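PDB 5GO5: sortase from Streptomyces avermitilis, which probably acts as a housekeeping cysteine transpeptidase that joins surface proteins to the cell wall through an acyl-thioester intermediate. Local coordinates for residues Pro50-Tyr55 with Val120-Gly125; Ile56-Phe61 with His116-Val121; Phe61-Pro66 with Lys78-Tyr83; Lys109-Leu114 with Leu179-His184. One frame throughout, in Å; residues are numbered along the deposited sequence.

Interaction 1 (Pro50-Tyr55 with Val120-Gly125)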
# COMPACT_ATOMS: atom_id res chain seq x y z
N PRO A 50 -2.63 2.30 -14.59
CA PRO A 50 -3.31 1.77 -13.41
C PRO A 50 -3.59 0.29 -13.52
O PRO A 50 -3.95 -0.23 -14.61
CB PRO A 50 -4.62 2.57 -13.35
CG PRO A 50 -4.84 3.00 -14.75
CD PRO A 50 -3.48 3.22 -15.36
N PHE A 51 -3.49 -0.39 -12.38
CA PHE A 51 -3.81 -1.79 -12.32
C PHE A 51 -4.71 -2.17 -11.16
O PHE A 51 -5.16 -3.35 -11.10
CB PHE A 51 -2.56 -2.69 -12.32
CG PHE A 51 -1.72 -2.56 -11.08
CD1 PHE A 51 -0.70 -1.63 -11.03
CD2 PHE A 51 -2.02 -3.29 -9.93
CE1 PHE A 51 0.03 -1.43 -9.90
CE2 PHE A 51 -1.27 -3.11 -8.79
CZ PHE A 51 -0.22 -2.18 -8.77
N ALA A 52 -4.92 -1.27 -10.20
CA ALA A 52 -5.72 -1.58 -9.06
C ALA A 52 -6.26 -0.33 -8.47
O ALA A 52 -5.86 0.80 -8.82
CB ALA A 52 -4.93 -2.39 -8.01
N VAL A 53 -7.23 -0.49 -7.57
CA VAL A 53 -7.72 0.62 -6.77
C VAL A 53 -7.54 0.26 -5.30
O VAL A 53 -7.85 -0.89 -4.91
CB VAL A 53 -9.22 0.94 -7.03
CG1 VAL A 53 -9.69 2.09 -6.20
CG2 VAL A 53 -9.47 1.19 -8.50
N MET A 54 -7.12 1.25 -4.51
CA MET A 54 -6.92 1.10 -3.08
C MET A 54 -7.97 1.88 -2.31
O MET A 54 -8.27 3.02 -2.63
CB MET A 54 -5.52 1.55 -2.67
CG MET A 54 -5.12 1.21 -1.23
SD MET A 54 -3.48 1.82 -0.74
CE MET A 54 -2.41 0.87 -1.80
N TYR A 55 -8.41 1.27 -1.22
CA TYR A 55 -9.28 1.87 -0.23
C TYR A 55 -8.68 1.64 1.16
O TYR A 55 -8.19 0.55 1.44
CB TYR A 55 -10.66 1.18 -0.27
CG TYR A 55 -11.35 1.22 -1.61
CD1 TYR A 55 -11.06 0.31 -2.64
CD2 TYR A 55 -12.31 2.25 -1.91
CE1 TYR A 55 -11.68 0.38 -3.88
CE2 TYR A 55 -12.91 2.31 -3.13
CZ TYR A 55 -12.60 1.41 -4.13
OH TYR A 55 -13.20 1.48 -5.35
N VAL A 120 -6.20 -2.30 4.68
CA VAL A 120 -5.85 -1.71 3.38
C VAL A 120 -6.38 -2.66 2.33
O VAL A 120 -5.99 -3.82 2.30
CB VAL A 120 -4.31 -1.53 3.25
CG1 VAL A 120 -3.95 -0.99 1.89
CG2 VAL A 120 -3.75 -0.66 4.38
N VAL A 121 -7.33 -2.19 1.52
CA VAL A 121 -8.11 -3.03 0.65
C VAL A 121 -7.85 -2.64 -0.79
O VAL A 121 -7.89 -1.44 -1.10
CB VAL A 121 -9.61 -2.88 0.94
CG1 VAL A 121 -10.43 -3.78 0.04
CG2 VAL A 121 -9.89 -3.26 2.40
N LEU A 122 -7.56 -3.63 -1.64
CA LEU A 122 -7.41 -3.38 -3.06
C LEU A 122 -8.27 -4.27 -3.89
O LEU A 122 -8.54 -5.43 -3.53
CB LEU A 122 -5.98 -3.57 -3.53
CG LEU A 122 -4.99 -2.57 -2.93
CD1 LEU A 122 -4.28 -3.11 -1.70
CD2 LEU A 122 -3.97 -2.06 -3.95
N THR A 123 -8.68 -3.74 -5.04
CA THR A 123 -9.30 -4.54 -6.07
C THR A 123 -8.49 -4.44 -7.35
O THR A 123 -8.01 -3.35 -7.71
CB THR A 123 -10.79 -4.18 -6.33
OG1 THR A 123 -11.24 -4.92 -7.47
CG2 THR A 123 -11.00 -2.69 -6.55
N ASP A 124 -8.34 -5.57 -8.02
CA ASP A 124 -7.77 -5.62 -9.39
C ASP A 124 -8.85 -5.77 -10.46
O ASP A 124 -8.53 -6.04 -11.62
CB ASP A 124 -6.71 -6.71 -9.54
CG ASP A 124 -7.25 -8.10 -9.32
OD1 ASP A 124 -8.46 -8.24 -9.12
OD2 ASP A 124 -6.44 -9.06 -9.22
N GLY A 125 -10.10 -5.68 -10.05
CA GLY A 125 -11.21 -5.89 -10.97
C GLY A 125 -11.80 -7.28 -10.93
O GLY A 125 -12.94 -7.50 -11.40
O HOH W 1 -5.53 -5.27 -12.89
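Val-121 O is met by two successive residues of strand 50-55: Tyr-55 N donates to it over 2.8 Å, nearly along the C=O axis, and Met-54 CA adds a CA-H...O contact. Val-121 N returns a bond to Tyr-55 O, and Val-53 pairs in the same two-way fashion with Thr-123, its N lying 3.0 Å from Thr-123 O. Between these two hydrogen-bonded antiparallel pairs sits the non-hydrogen-bonded pair Met-54 and Leu-122, whose side chains run side by side. The methionine chain is extended to SD, which lies 3.9 Å from Val-120 CG1, and then bends (chi3 -66°), bringing CE to 4.0 Å from Leu-122 CD2. On the other face Thr-123 CG2 meets the edge of the Tyr-55 ring, 4.1 Å from Tyr-55 CE1, while Thr-123 OG1 accepts from Gly-125 N at 2.9 Å in an ST turn. With an alanine in place of Thr-123, Gly-125 N would probably lose its acceptor and a gap would open beside the tyrosine edge. At the far end, a water donates to Phe-51 O and weakly to Asp-124 O. In the sortase beta barrel, strand 50-55 lies between strands 119-123 and 65-69, with a classic bulge at Phe-51 and Ala-52 opposite Val-67; Met-54 and Leu-122 face Leu-166 and Leu-164 of strand 162-167.

Interaction 2 (Ile56-Phe61 with His116-Val121)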
# COMPACT_ATOMS: atom_id res chain seq x y z
N ILE A 56 -8.74 2.64 2.03
CA ILE A 56 -8.26 2.53 3.40
C ILE A 56 -9.30 3.20 4.29
O ILE A 56 -9.33 4.41 4.34
CB ILE A 56 -6.90 3.17 3.59
CG1 ILE A 56 -5.86 2.55 2.63
CG2 ILE A 56 -6.43 3.02 5.02
CD1 ILE A 56 -4.51 3.23 2.67
N PRO A 57 -10.14 2.40 4.93
CA PRO A 57 -11.24 2.99 5.74
C PRO A 57 -10.77 4.06 6.74
O PRO A 57 -11.44 5.09 6.91
CB PRO A 57 -11.82 1.75 6.39
CG PRO A 57 -11.71 0.68 5.35
CD PRO A 57 -10.36 0.96 4.70
N ARG A 58 -9.60 3.90 7.35
CA ARG A 58 -9.06 4.88 8.29
C ARG A 58 -8.90 6.25 7.70
O ARG A 58 -9.04 7.26 8.41
CB ARG A 58 -7.72 4.44 8.88
CG ARG A 58 -7.03 5.39 9.85
CD ARG A 58 -7.82 5.57 11.15
NE ARG A 58 -7.84 4.33 11.90
CZ ARG A 58 -8.55 4.12 13.00
NH1 ARG A 58 -9.34 5.10 13.49
NH2 ARG A 58 -8.52 2.92 13.59
N LEU A 59 -8.58 6.33 6.41
CA LEU A 59 -8.39 7.57 5.75
C LEU A 59 -9.71 8.18 5.19
O LEU A 59 -9.67 9.26 4.60
CB LEU A 59 -7.40 7.41 4.61
CG LEU A 59 -6.01 6.83 4.99
CD1 LEU A 59 -5.10 6.81 3.76
CD2 LEU A 59 -5.38 7.60 6.14
N GLY A 60 -10.82 7.50 5.38
CA GLY A 60 -12.16 8.01 5.01
C GLY A 60 -12.92 7.01 4.17
O GLY A 60 -12.36 6.34 3.31
N PHE A 61 -14.25 6.94 4.34
CA PHE A 61 -15.08 6.06 3.52
C PHE A 61 -14.94 6.33 2.04
O PHE A 61 -15.02 5.43 1.23
CB PHE A 61 -16.60 6.19 3.90
CG PHE A 61 -17.51 5.29 3.12
CD1 PHE A 61 -17.55 3.92 3.37
CD2 PHE A 61 -18.28 5.78 2.07
CE1 PHE A 61 -18.39 3.08 2.66
CE2 PHE A 61 -19.09 4.94 1.33
CZ PHE A 61 -19.16 3.59 1.62
N HIS A 116 -2.16 -0.15 13.93
CA HIS A 116 -2.22 -1.62 13.86
C HIS A 116 -3.66 -2.11 13.78
O HIS A 116 -4.54 -1.64 14.53
CB HIS A 116 -1.54 -2.26 15.09
CG HIS A 116 -0.09 -1.90 15.24
ND1 HIS A 116 0.69 -2.41 16.26
CD2 HIS A 116 0.73 -1.08 14.52
CE1 HIS A 116 1.91 -1.91 16.18
NE2 HIS A 116 1.95 -1.09 15.14
N GLY A 117 -3.90 -3.05 12.88
CA GLY A 117 -5.20 -3.65 12.69
C GLY A 117 -6.04 -2.96 11.65
O GLY A 117 -7.03 -3.53 11.23
N ASP A 118 -5.65 -1.75 11.23
CA ASP A 118 -6.33 -1.05 10.14
C ASP A 118 -6.16 -1.83 8.83
O ASP A 118 -5.10 -2.36 8.56
CB ASP A 118 -5.84 0.34 9.99
CG ASP A 118 -6.41 1.30 11.04
OD1 ASP A 118 -7.36 0.94 11.78
OD2 ASP A 118 -5.91 2.41 11.08
N GLU A 119 -7.23 -1.86 8.04
CA GLU A 119 -7.29 -2.58 6.79
C GLU A 119 -6.89 -1.68 5.63
O GLU A 119 -7.21 -0.47 5.58
CB GLU A 119 -8.68 -3.12 6.56
CG GLU A 119 -9.13 -4.12 7.62
CD GLU A 119 -10.60 -3.92 8.01
OE1 GLU A 119 -11.13 -2.77 8.01
OE2 GLU A 119 -11.26 -4.93 8.29
N VAL A 120 -6.20 -2.30 4.68
CA VAL A 120 -5.85 -1.71 3.38
C VAL A 120 -6.38 -2.66 2.33
O VAL A 120 -5.99 -3.82 2.30
CB VAL A 120 -4.31 -1.53 3.25
CG1 VAL A 120 -3.95 -0.99 1.89
CG2 VAL A 120 -3.75 -0.66 4.38
N VAL A 121 -7.33 -2.19 1.52
CA VAL A 121 -8.11 -3.03 0.65
C VAL A 121 -7.85 -2.64 -0.79
O VAL A 121 -7.89 -1.44 -1.10
CB VAL A 121 -9.61 -2.88 0.94
CG1 VAL A 121 -10.43 -3.78 0.04
CG2 VAL A 121 -9.89 -3.26 2.40
O HOH W 2 -8.27 1.37 7.44
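Arg-58 grips Asp-118 side-on in a two-nitrogen salt bridge that ties the 3-10 turn 57-59 of the sortase fold to the residues leading into strand 119-123. The arginine starts out extended, CG anti to the backbone N, then bends twice (chi2 and chi3 both 66°), wrapping CB, CG and CD round Asp-118 OD2, 3.4 Å from Arg-58 CG. Arg-58 NE donates to Asp-118 OD2 at 2.8 Å and NH2 donates to OD1, which uses its syn lone pair. The two flat groups are twisted 39° apart: OD2 stays close to the guanidinium plane, but Arg-58 NE meets OD2 on its syn side, 28° out of the carboxylate plane. OD2 also accepts from Arg-115 N, and because the Arg-115 side chain lies near Arg-58 NH2, the carboxylate probably offsets both positive charges. A leucine in place of Arg-58 would probably leave Asp-118 without this charge mate, its carboxylate less firmly held. Deeper in, Ile-56 CG1 lies alongside Val-120 CG1 at 4.1 Å, and Ile-56 CG2 and Pro-57 CD both border the carbonyl of Glu-119. The same Glu-119 O receives a bond from a water at 2.8 Å, and that water accepts from Arg-58 N.

Interaction 3 (Phe61-Pro66 with Lys78-Tyr83)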
# COMPACT_ATOMS: atom_id res chain seq x y z
N PHE A 61 -14.25 6.94 4.34
CA PHE A 61 -15.08 6.06 3.52
C PHE A 61 -14.94 6.33 2.04
O PHE A 61 -15.02 5.43 1.23
CB PHE A 61 -16.60 6.19 3.90
CG PHE A 61 -17.51 5.29 3.12
CD1 PHE A 61 -17.55 3.92 3.37
CD2 PHE A 61 -18.28 5.78 2.07
CE1 PHE A 61 -18.39 3.08 2.66
CE2 PHE A 61 -19.09 4.94 1.33
CZ PHE A 61 -19.16 3.59 1.62
N THR A 62 -14.81 7.60 1.66
CA THR A 62 -14.74 7.92 0.24
C THR A 62 -13.29 7.96 -0.27
O THR A 62 -13.04 8.37 -1.42
CB THR A 62 -15.45 9.24 -0.10
OG1 THR A 62 -14.78 10.33 0.52
CG2 THR A 62 -16.91 9.18 0.33
N TRP A 63 -12.33 7.61 0.57
CA TRP A 63 -10.93 7.62 0.08
C TRP A 63 -10.76 6.44 -0.88
O TRP A 63 -11.04 5.29 -0.54
CB TRP A 63 -9.98 7.53 1.24
CG TRP A 63 -8.53 7.80 0.93
CD1 TRP A 63 -7.84 8.93 1.20
CD2 TRP A 63 -7.56 6.81 0.49
NE1 TRP A 63 -6.49 8.74 0.90
CE2 TRP A 63 -6.31 7.45 0.46
CE3 TRP A 63 -7.65 5.47 0.09
CZ2 TRP A 63 -5.12 6.78 0.08
CZ3 TRP A 63 -6.48 4.80 -0.30
CH2 TRP A 63 -5.24 5.46 -0.27
N ASN A 64 -10.32 6.76 -2.10
CA ASN A 64 -10.17 5.74 -3.14
C ASN A 64 -9.10 6.26 -4.12
O ASN A 64 -9.23 7.36 -4.64
CB ASN A 64 -11.51 5.42 -3.85
CG ASN A 64 -12.04 6.57 -4.71
OD1 ASN A 64 -11.95 6.52 -5.92
ND2 ASN A 64 -12.53 7.62 -4.08
N LYS A 65 -8.06 5.47 -4.35
CA LYS A 65 -6.95 5.93 -5.18
C LYS A 65 -6.55 4.87 -6.15
O LYS A 65 -6.47 3.65 -5.80
CB LYS A 65 -5.72 6.29 -4.35
CG LYS A 65 -5.97 7.30 -3.24
CD LYS A 65 -6.35 8.67 -3.74
CE LYS A 65 -6.86 9.48 -2.59
NZ LYS A 65 -7.17 10.87 -3.07
N PRO A 66 -6.25 5.28 -7.39
CA PRO A 66 -5.72 4.35 -8.33
C PRO A 66 -4.26 4.03 -7.99
O PRO A 66 -3.54 4.90 -7.49
CB PRO A 66 -5.79 5.11 -9.67
CG PRO A 66 -5.57 6.52 -9.25
CD PRO A 66 -6.25 6.66 -7.93
N LYS A 78 -0.16 11.25 -10.49
CA LYS A 78 -1.45 10.76 -10.93
C LYS A 78 -2.13 9.82 -9.93
O LYS A 78 -3.30 9.50 -10.08
CB LYS A 78 -1.29 9.96 -12.22
CG LYS A 78 -0.66 10.72 -13.36
CD LYS A 78 -0.53 9.78 -14.53
CE LYS A 78 0.26 10.37 -15.66
NZ LYS A 78 0.24 9.39 -16.75
N GLY A 79 -1.38 9.31 -8.96
CA GLY A 79 -1.94 8.34 -8.02
C GLY A 79 -0.83 7.72 -7.17
O GLY A 79 0.24 8.25 -7.04
N LEU A 80 -1.13 6.58 -6.61
CA LEU A 80 -0.14 5.83 -5.87
C LEU A 80 0.69 5.03 -6.86
O LEU A 80 0.20 4.63 -7.90
CB LEU A 80 -0.86 4.88 -4.95
CG LEU A 80 -1.81 5.60 -4.01
CD1 LEU A 80 -2.48 4.61 -3.11
CD2 LEU A 80 -1.12 6.64 -3.15
N GLY A 81 1.94 4.75 -6.52
CA GLY A 81 2.83 4.02 -7.41
C GLY A 81 3.36 2.74 -6.78
O GLY A 81 3.86 2.77 -5.64
N HIS A 82 3.26 1.64 -7.51
CA HIS A 82 3.80 0.36 -7.11
C HIS A 82 5.28 0.27 -7.49
O HIS A 82 5.61 0.45 -8.65
CB HIS A 82 3.04 -0.77 -7.76
CG HIS A 82 3.61 -2.12 -7.51
ND1 HIS A 82 4.07 -2.91 -8.55
CD2 HIS A 82 3.74 -2.84 -6.38
CE1 HIS A 82 4.50 -4.06 -8.05
NE2 HIS A 82 4.28 -4.06 -6.74
N TYR A 83 6.13 -0.03 -6.51
CA TYR A 83 7.53 -0.33 -6.80
C TYR A 83 7.62 -1.53 -7.75
O TYR A 83 7.19 -2.64 -7.43
CB TYR A 83 8.35 -0.55 -5.53
CG TYR A 83 8.58 0.70 -4.74
CD1 TYR A 83 7.68 1.11 -3.74
CD2 TYR A 83 9.73 1.44 -4.94
CE1 TYR A 83 7.91 2.25 -2.99
CE2 TYR A 83 9.96 2.59 -4.24
CZ TYR A 83 9.07 2.98 -3.24
OH TYR A 83 9.35 4.09 -2.52
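Leu-80 reaches across to three residues of 61-66, beginning at its own backbone, where Leu-80 N donates to Pro-66 O at 3.1 Å. From there the side chain can be followed outward. Leu-80 CB rests 3.7 Å from the same Pro-66 O, and CG, placed anti to the carbonyl carbon (chi1 -57°), stays 3.9 Å from it. One branch then goes further: Leu-80 CD1 touches Lys-65 CB at 3.9 Å and also Trp-63 CH2 at 4.1 Å, the leucine and the indole reaching toward one another from their two segments. The indole has further contacts of its own. Lys-65 CG lies over one of its faces, 3.4 Å above the plane and offset toward the rim, and Trp-63 NE1 bonds to Pro-107 O. Just before Leu-80 in the chain, Gly-79 passes close to the carbonyl of Pro-66; a beta carbon on Gly-79 would stand only 2.8 Å from Pro-66 O, a clash that the glycine avoids. Pro-66 CG packs at 3.8 Å against Lys-78 O. Leu-80 also shares a backbone bond with Leu-68, giving the staggered pattern of parallel strands. The contact thus joins the two strands of a beta-alpha-beta unit, strand 65-69, helix 73-76 and strand 80-82, with strand 50-55 flanking the first and strand 93-98 the second; Leu-80 touches Met-54 and Val-97 on these outer neighbours.

Interaction 4 (Lys109-Leu114 with Leu179-His184)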
# COMPACT_ATOMS: atom_id res chain seq x y z
N LYS A 109 -2.03 12.27 3.12
CA LYS A 109 -2.12 13.34 4.13
C LYS A 109 -2.29 12.84 5.55
O LYS A 109 -1.61 13.33 6.46
CB LYS A 109 -3.34 14.22 3.78
CG LYS A 109 -3.67 15.34 4.76
CD LYS A 109 -4.90 16.10 4.29
N ASP A 110 -3.21 11.91 5.76
CA ASP A 110 -3.57 11.42 7.10
C ASP A 110 -2.87 10.10 7.48
O ASP A 110 -3.31 9.39 8.37
CB ASP A 110 -5.08 11.24 7.20
CG ASP A 110 -5.84 12.59 7.19
OD1 ASP A 110 -5.35 13.54 7.78
OD2 ASP A 110 -6.90 12.69 6.56
N PHE A 111 -1.71 9.84 6.87
CA PHE A 111 -0.91 8.64 7.15
C PHE A 111 -0.64 8.43 8.63
O PHE A 111 -0.71 7.32 9.12
CB PHE A 111 0.39 8.74 6.36
CG PHE A 111 1.05 7.42 6.08
CD1 PHE A 111 1.89 6.82 7.00
CD2 PHE A 111 0.84 6.79 4.86
CE1 PHE A 111 2.57 5.63 6.69
CE2 PHE A 111 1.49 5.58 4.56
CZ PHE A 111 2.38 5.03 5.46
N PRO A 112 -0.36 9.51 9.38
CA PRO A 112 -0.12 9.29 10.80
C PRO A 112 -1.27 8.68 11.61
O PRO A 112 -1.03 8.13 12.69
CB PRO A 112 0.23 10.70 11.31
CG PRO A 112 0.78 11.40 10.15
CD PRO A 112 -0.08 10.91 9.01
N LYS A 113 -2.50 8.74 11.09
CA LYS A 113 -3.66 8.14 11.72
C LYS A 113 -3.78 6.63 11.57
O LYS A 113 -4.61 5.99 12.24
CB LYS A 113 -4.93 8.75 11.17
CG LYS A 113 -5.11 10.22 11.50
CD LYS A 113 -6.36 10.77 10.83
CE LYS A 113 -7.63 9.97 11.15
N LEU A 114 -2.96 6.05 10.67
CA LEU A 114 -2.99 4.61 10.52
C LEU A 114 -2.54 3.89 11.79
O LEU A 114 -1.64 4.37 12.49
CB LEU A 114 -2.12 4.16 9.32
CG LEU A 114 -2.54 4.67 7.96
CD1 LEU A 114 -1.46 4.43 6.92
CD2 LEU A 114 -3.89 4.07 7.58
N LEU A 179 7.22 8.05 6.47
CA LEU A 179 6.52 7.14 7.27
C LEU A 179 6.17 5.88 6.49
O LEU A 179 5.85 5.97 5.29
CB LEU A 179 5.23 7.75 7.77
CG LEU A 179 5.39 8.94 8.74
CD1 LEU A 179 4.01 9.45 9.09
CD2 LEU A 179 6.11 8.50 9.98
N ILE A 180 6.23 4.76 7.18
CA ILE A 180 6.05 3.43 6.57
C ILE A 180 5.04 2.68 7.41
O ILE A 180 5.07 2.71 8.66
CB ILE A 180 7.34 2.56 6.56
CG1 ILE A 180 8.63 3.35 6.21
CG2 ILE A 180 7.18 1.30 5.70
CD1 ILE A 180 8.68 3.81 4.79
N VAL A 181 4.16 1.92 6.74
CA VAL A 181 3.44 0.83 7.42
C VAL A 181 3.63 -0.49 6.66
O VAL A 181 3.79 -0.49 5.44
CB VAL A 181 1.92 1.08 7.61
CG1 VAL A 181 1.68 2.23 8.55
CG2 VAL A 181 1.24 1.31 6.29
N TRP A 182 3.60 -1.58 7.41
CA TRP A 182 3.63 -2.90 6.87
C TRP A 182 2.40 -3.68 7.26
O TRP A 182 1.97 -3.63 8.41
CB TRP A 182 4.87 -3.69 7.34
CG TRP A 182 6.18 -3.13 6.90
CD1 TRP A 182 6.81 -3.36 5.73
CD2 TRP A 182 7.02 -2.24 7.65
NE1 TRP A 182 8.03 -2.67 5.70
CE2 TRP A 182 8.18 -2.01 6.88
CE3 TRP A 182 6.92 -1.64 8.93
CZ2 TRP A 182 9.21 -1.18 7.32
CZ3 TRP A 182 7.96 -0.79 9.36
CH2 TRP A 182 9.09 -0.59 8.56
N ALA A 183 1.90 -4.47 6.32
CA ALA A 183 0.68 -5.23 6.47
C ALA A 183 0.83 -6.64 5.90
O ALA A 183 1.66 -6.87 5.01
CB ALA A 183 -0.44 -4.49 5.77
N HIS A 184 -0.06 -7.54 6.30
CA HIS A 184 -0.12 -8.87 5.71
C HIS A 184 -1.52 -9.15 5.13
O HIS A 184 -2.52 -8.56 5.55
CB HIS A 184 0.23 -9.96 6.71
CG HIS A 184 -0.86 -10.22 7.70
ND1 HIS A 184 -1.02 -9.48 8.85
CD2 HIS A 184 -1.90 -11.08 7.66
CE1 HIS A 184 -2.11 -9.89 9.48
NE2 HIS A 184 -2.65 -10.86 8.78
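Phe-111 and Leu-179 make the closest apolar contact, the two side chains lying alongside one another and antiparallel. With CG anti to the backbone N (chi1 -157°), the phenyl ring turns its edge toward the backbone of strand 178-190, and Phe-111 CD1 comes to 3.6 Å from Leu-179 CB. Farther along the ring, Phe-111 CE1 meets Val-181 CG1 at 4.0 Å. One face is covered from within its own segment by Leu-114 CD1, 3.8 Å above the plane and over the ring centre, while Phe-108 adds an edge-to-face contact. The aliphatic contacts flank the ring. The Pro-112 and Leu-179 side chains lie roughly perpendicular, CG of the proline 3.9 Å from Leu-179 CD1, and Leu-114 CD1 sits 4.2 Å from both Val-181 CG1 and Val-181 CG2. Val-181 can offer both methyls because CG2 takes the crowded position between the backbone N and the carbonyl carbon.

In the sortase beta barrel this places the short 3-10 turn around Pro-112, part of the long connection from strand 93-98 to strand 119-123, against strand 178-190. No hydrogen bond crosses between the two segments. Val-181 N lies at the ring edge, 3.8 Å from Phe-111 CZ, and the strand's backbone bonds run to its neighbours in the sheet, as from Val-181 to Leu-166. The turn is held by its own bonds, Lys-113 N to Asp-110 O and Leu-114 N to Phe-111 O, the latter 3.0 Å long. Pro-112 and Leu-179 both touch the side chain of Arg-101, a residue of the pocket that binds glycine in this crystal.

All four interactions reach the same sheet, though at different distances from the active site. Interactions 1 and 2 follow one another along strand 119-123, sharing Val-120 and Val-121, and both lie away from the predicted active site and the glycine pocket. Interaction 3 sits next to interaction 1, centres about 8 Å apart, joined by a probable hydrogen bond from Met-54 N to Lys-65 O. Interaction 4 packs on interaction 2, where Ile-56 CG2 is 3.8 Å from Leu-114 CD2. Interactions 3 and 4 do not touch, yet both approach the predicted active-site His-100: its side chain is about 7 Å from that of Leu-80 and about 10 Å from that of Phe-111, and the Phe-111 side chain is about 8 Å from the bound glycine.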